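Local coordinates for protein probable arylamine n-acetyl transferase (Mycobacterium abscessus, PDB 4GUZ) that probably transfers an acetyl group from acetyl coenzyme A to arylamines, as other members of the arylamine N-acetyltransferase family do, at residues L15-D27 with R36-W48. Residues are numbered along the deposited sequence; the frame is centred on the assembly and turned at random.
Sequences LDEYLAFIGFDGD and RRLQRGHVLNIKW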
# COMPACT_ATOMS: atom_id res chain seq x y z
N LEU A 15 -4.37 -18.38 6.79
CA LEU A 15 -3.98 -17.61 7.97
C LEU A 15 -2.57 -17.90 8.48
O LEU A 15 -1.82 -16.93 8.66
CB LEU A 15 -5.00 -17.78 9.11
CG LEU A 15 -4.78 -16.93 10.38
CD1 LEU A 15 -5.03 -15.45 10.11
CD2 LEU A 15 -5.68 -17.40 11.51
N ASP A 16 -2.19 -19.19 8.72
CA ASP A 16 -0.86 -19.54 9.26
C ASP A 16 0.24 -19.19 8.28
O ASP A 16 1.30 -18.73 8.69
CB ASP A 16 -0.77 -21.04 9.61
CG ASP A 16 -1.66 -21.50 10.75
OD1 ASP A 16 -1.90 -20.70 11.68
OD2 ASP A 16 -2.07 -22.69 10.73
N GLU A 17 -0.00 -19.42 6.98
CA GLU A 17 0.94 -19.13 5.90
C GLU A 17 1.23 -17.63 5.81
O GLU A 17 2.38 -17.23 5.65
CB GLU A 17 0.37 -19.65 4.59
CG GLU A 17 1.42 -19.78 3.50
CD GLU A 17 0.89 -20.07 2.12
OE1 GLU A 17 -0.28 -20.52 1.98
OE2 GLU A 17 1.66 -19.88 1.16
N TYR A 18 0.17 -16.81 5.90
CA TYR A 18 0.31 -15.36 5.85
C TYR A 18 1.13 -14.87 7.03
O TYR A 18 2.04 -14.07 6.84
CB TYR A 18 -1.08 -14.66 5.80
CG TYR A 18 -0.98 -13.16 6.01
CD1 TYR A 18 -0.82 -12.29 4.93
CD2 TYR A 18 -0.97 -12.61 7.29
CE1 TYR A 18 -0.66 -10.92 5.12
CE2 TYR A 18 -0.78 -11.25 7.50
CZ TYR A 18 -0.66 -10.40 6.41
OH TYR A 18 -0.50 -9.06 6.60
N LEU A 19 0.81 -15.35 8.26
CA LEU A 19 1.49 -14.90 9.48
C LEU A 19 2.96 -15.31 9.50
O LEU A 19 3.78 -14.53 9.97
CB LEU A 19 0.76 -15.38 10.74
CG LEU A 19 -0.68 -14.86 10.90
CD1 LEU A 19 -1.40 -15.58 12.06
CD2 LEU A 19 -0.71 -13.36 11.12
N ALA A 20 3.29 -16.49 8.97
CA ALA A 20 4.68 -16.95 8.90
C ALA A 20 5.46 -16.06 7.92
O ALA A 20 6.59 -15.67 8.21
CB ALA A 20 4.73 -18.41 8.45
N PHE A 21 4.83 -15.70 6.78
CA PHE A 21 5.41 -14.85 5.74
C PHE A 21 5.76 -13.46 6.26
O PHE A 21 6.81 -12.92 5.90
CB PHE A 21 4.46 -14.71 4.54
CG PHE A 21 5.12 -14.10 3.33
CD1 PHE A 21 5.77 -14.90 2.39
CD2 PHE A 21 5.09 -12.72 3.12
CE1 PHE A 21 6.38 -14.33 1.27
CE2 PHE A 21 5.71 -12.16 2.00
CZ PHE A 21 6.34 -12.97 1.08
N ILE A 22 4.86 -12.86 7.05
CA ILE A 22 5.05 -11.50 7.58
C ILE A 22 5.85 -11.55 8.90
O ILE A 22 6.08 -10.51 9.52
CB ILE A 22 3.71 -10.72 7.71
CG1 ILE A 22 2.75 -11.32 8.78
CG2 ILE A 22 3.02 -10.57 6.35
CD1 ILE A 22 2.01 -10.21 9.62
N GLY A 23 6.30 -12.73 9.29
CA GLY A 23 7.10 -12.93 10.50
C GLY A 23 6.35 -12.65 11.78
O GLY A 23 6.94 -12.17 12.76
N PHE A 24 5.03 -12.91 11.78
CA PHE A 24 4.20 -12.72 12.96
C PHE A 24 4.19 -14.00 13.80
O PHE A 24 4.00 -15.10 13.27
CB PHE A 24 2.76 -12.35 12.56
CG PHE A 24 1.83 -12.08 13.73
CD1 PHE A 24 1.56 -10.78 14.13
CD2 PHE A 24 1.20 -13.14 14.40
CE1 PHE A 24 0.69 -10.54 15.20
CE2 PHE A 24 0.37 -12.89 15.49
CZ PHE A 24 0.10 -11.59 15.87
N ASP A 25 4.33 -13.83 15.12
CA ASP A 25 4.23 -14.91 16.09
C ASP A 25 3.62 -14.36 17.38
O ASP A 25 3.55 -13.14 17.55
CB ASP A 25 5.60 -15.59 16.35
CG ASP A 25 6.75 -14.67 16.71
OD1 ASP A 25 6.51 -13.69 17.47
OD2 ASP A 25 7.89 -14.95 16.28
N GLY A 26 3.20 -15.25 18.26
CA GLY A 26 2.63 -14.89 19.54
C GLY A 26 1.12 -14.77 19.52
O GLY A 26 0.45 -15.36 18.68
N ASP A 27 0.61 -13.96 20.46
CA ASP A 27 -0.81 -13.70 20.71
C ASP A 27 -1.50 -13.17 19.46
O ASP A 27 -1.00 -12.24 18.82
CB ASP A 27 -0.96 -12.71 21.88
CG ASP A 27 -2.25 -12.83 22.68
OD1 ASP A 27 -2.25 -12.46 23.87
OD2 ASP A 27 -3.27 -13.29 22.10
N ARG A 36 -0.34 -3.76 15.75
CA ARG A 36 0.97 -3.17 15.54
C ARG A 36 1.92 -4.17 14.90
O ARG A 36 2.60 -3.82 13.93
CB ARG A 36 1.58 -2.62 16.86
CG ARG A 36 1.03 -1.24 17.20
CD ARG A 36 1.42 -0.76 18.59
NE ARG A 36 0.62 0.42 18.94
CZ ARG A 36 1.05 1.45 19.67
NH1 ARG A 36 2.28 1.45 20.19
NH2 ARG A 36 0.25 2.48 19.90
N ARG A 37 1.94 -5.40 15.42
CA ARG A 37 2.83 -6.44 14.87
C ARG A 37 2.39 -6.86 13.47
O ARG A 37 3.25 -7.13 12.64
CB ARG A 37 2.91 -7.65 15.81
CG ARG A 37 3.58 -7.31 17.15
CD ARG A 37 4.16 -8.51 17.90
NE ARG A 37 3.26 -9.67 18.01
CZ ARG A 37 2.19 -9.74 18.79
NH1 ARG A 37 1.82 -8.70 19.53
NH2 ARG A 37 1.45 -10.85 18.81
N LEU A 38 1.07 -6.86 13.21
CA LEU A 38 0.49 -7.23 11.90
C LEU A 38 0.88 -6.21 10.84
O LEU A 38 1.39 -6.59 9.79
CB LEU A 38 -1.04 -7.34 11.96
CG LEU A 38 -1.65 -8.56 12.64
CD1 LEU A 38 -3.14 -8.41 12.72
CD2 LEU A 38 -1.34 -9.84 11.88
N GLN A 39 0.66 -4.93 11.12
CA GLN A 39 1.00 -3.89 10.17
C GLN A 39 2.52 -3.83 9.90
O GLN A 39 2.92 -3.77 8.74
CB GLN A 39 0.48 -2.53 10.64
CG GLN A 39 0.82 -1.44 9.62
CD GLN A 39 -0.10 -0.24 9.62
OE1 GLN A 39 -1.20 -0.26 10.16
NE2 GLN A 39 0.26 0.74 8.81
N ARG A 40 3.36 -3.84 10.95
CA ARG A 40 4.81 -3.78 10.75
C ARG A 40 5.30 -4.92 9.86
O ARG A 40 6.03 -4.67 8.91
CB ARG A 40 5.57 -3.77 12.10
CG ARG A 40 7.02 -3.33 11.93
CD ARG A 40 7.76 -3.27 13.25
NE ARG A 40 9.21 -3.16 13.09
CZ ARG A 40 9.92 -2.05 13.26
NH1 ARG A 40 9.31 -0.91 13.57
NH2 ARG A 40 11.24 -2.07 13.13
N GLY A 41 4.87 -6.15 10.15
CA GLY A 41 5.26 -7.33 9.38
C GLY A 41 4.76 -7.28 7.95
O GLY A 41 5.49 -7.65 7.03
N HIS A 42 3.51 -6.84 7.75
CA HIS A 42 2.89 -6.76 6.41
C HIS A 42 3.66 -5.76 5.54
O HIS A 42 4.11 -6.11 4.44
CB HIS A 42 1.38 -6.39 6.49
CG HIS A 42 0.73 -6.20 5.15
ND1 HIS A 42 -0.17 -7.12 4.65
CD2 HIS A 42 0.91 -5.22 4.22
CE1 HIS A 42 -0.50 -6.69 3.44
NE2 HIS A 42 0.13 -5.55 3.14
N VAL A 43 3.85 -4.54 6.07
CA VAL A 43 4.51 -3.45 5.35
C VAL A 43 5.96 -3.84 4.99
O VAL A 43 6.37 -3.66 3.85
CB VAL A 43 4.42 -2.11 6.13
CG1 VAL A 43 5.24 -1.02 5.45
CG2 VAL A 43 2.97 -1.66 6.27
N LEU A 44 6.67 -4.49 5.92
CA LEU A 44 8.06 -4.89 5.67
C LEU A 44 8.23 -6.07 4.69
O LEU A 44 9.21 -6.09 3.95
CB LEU A 44 8.75 -5.24 7.00
CG LEU A 44 9.16 -4.05 7.87
CD1 LEU A 44 9.67 -4.52 9.23
CD2 LEU A 44 10.18 -3.15 7.16
N ASN A 45 7.29 -7.03 4.66
CA ASN A 45 7.48 -8.25 3.86
C ASN A 45 6.61 -8.37 2.60
O ASN A 45 7.07 -8.95 1.61
CB ASN A 45 7.25 -9.46 4.75
CG ASN A 45 8.25 -9.54 5.88
OD1 ASN A 45 9.42 -9.88 5.68
ND2 ASN A 45 7.82 -9.21 7.09
N ILE A 46 5.37 -7.87 2.60
CA ILE A 46 4.54 -7.98 1.38
C ILE A 46 5.09 -6.97 0.39
O ILE A 46 5.21 -5.80 0.71
CB ILE A 46 3.02 -7.78 1.65
CG1 ILE A 46 2.50 -8.68 2.82
CG2 ILE A 46 2.22 -7.98 0.35
CD1 ILE A 46 2.38 -10.21 2.53
N LYS A 47 5.42 -7.45 -0.82
CA LYS A 47 6.07 -6.62 -1.82
C LYS A 47 5.10 -5.67 -2.47
O LYS A 47 3.89 -5.92 -2.45
CB LYS A 47 6.81 -7.50 -2.84
CG LYS A 47 8.07 -8.13 -2.27
CD LYS A 47 8.46 -9.40 -3.01
CE LYS A 47 9.69 -10.07 -2.44
NZ LYS A 47 9.51 -10.54 -1.04
N TRP A 48 5.61 -4.54 -2.99
CA TRP A 48 4.75 -3.51 -3.58
C TRP A 48 5.17 -3.24 -5.01
O TRP A 48 6.31 -2.86 -5.26
CB TRP A 48 4.76 -2.22 -2.75
CG TRP A 48 3.56 -1.33 -3.00
CD1 TRP A 48 2.47 -1.20 -2.20
CD2 TRP A 48 3.30 -0.54 -4.18
NE1 TRP A 48 1.58 -0.30 -2.75
CE2 TRP A 48 2.03 0.07 -3.99
CE3 TRP A 48 4.00 -0.27 -5.36
CZ2 TRP A 48 1.48 0.94 -4.93
CZ3 TRP A 48 3.43 0.56 -6.32
CH2 TRP A 48 2.19 1.17 -6.09
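Tyr18 OH and His42 ND1 lie 2.8 Å apart in a hydrogen bond that joins the two helices inside the protein. The hydroxyl meets the imidazole at its edge, near the ring plane, and the two side chains cross at about a right angle. Tyr18 has CG anti to its backbone N (chi1 169°), which carries the long phenol across to the neighbouring helix; a tyrosine suits this place because its side chain touches Leu85, Val89 and Leu71, with Ile22 CG2 over one ring face, while its tip still finds a polar partner. His42 uses both nitrogens, NE2 pairing with His82, and Ile46 CG1 rests over the centre of one imidazole face.

The end of helix 15-21, at Ile22, sits on Gly41: with no CB there to collide with it, Ile22 O comes 3.3 Å from Gly41 CA in a CA-H...O contact. Gly23 then turns the chain out of helical angles in a Schellman motif, whose positive phi glycine tolerates easily. Segments 15-21 and 36-45 run at 73° to each other and belong to the N-terminal helical part of the arylamine N-acetyltransferase fold. Asn45 ND2 turns back to a lone pair of Gly41 O, 2.8 Å away, and that oxygen also accepts from Asn45 N.

Beside this approach, Ile46 CD1 touches Phe21 CD2 at 3.7 Å and also Ile22 CG2, while Leu38 CD2 meets Leu19 CD2 and makes an off-centre CH-pi contact with the Phe24 ring. Toward the solvent, Phe24 brings CE1 over one guanidinium face of Arg37, the side chains crosswise and the planes 23° apart. The long arginine chain, bent at chi3, brings NH2 to Asp27 O at 2.8 Å and Asp25 O at 3.4 Å, both weak bonds.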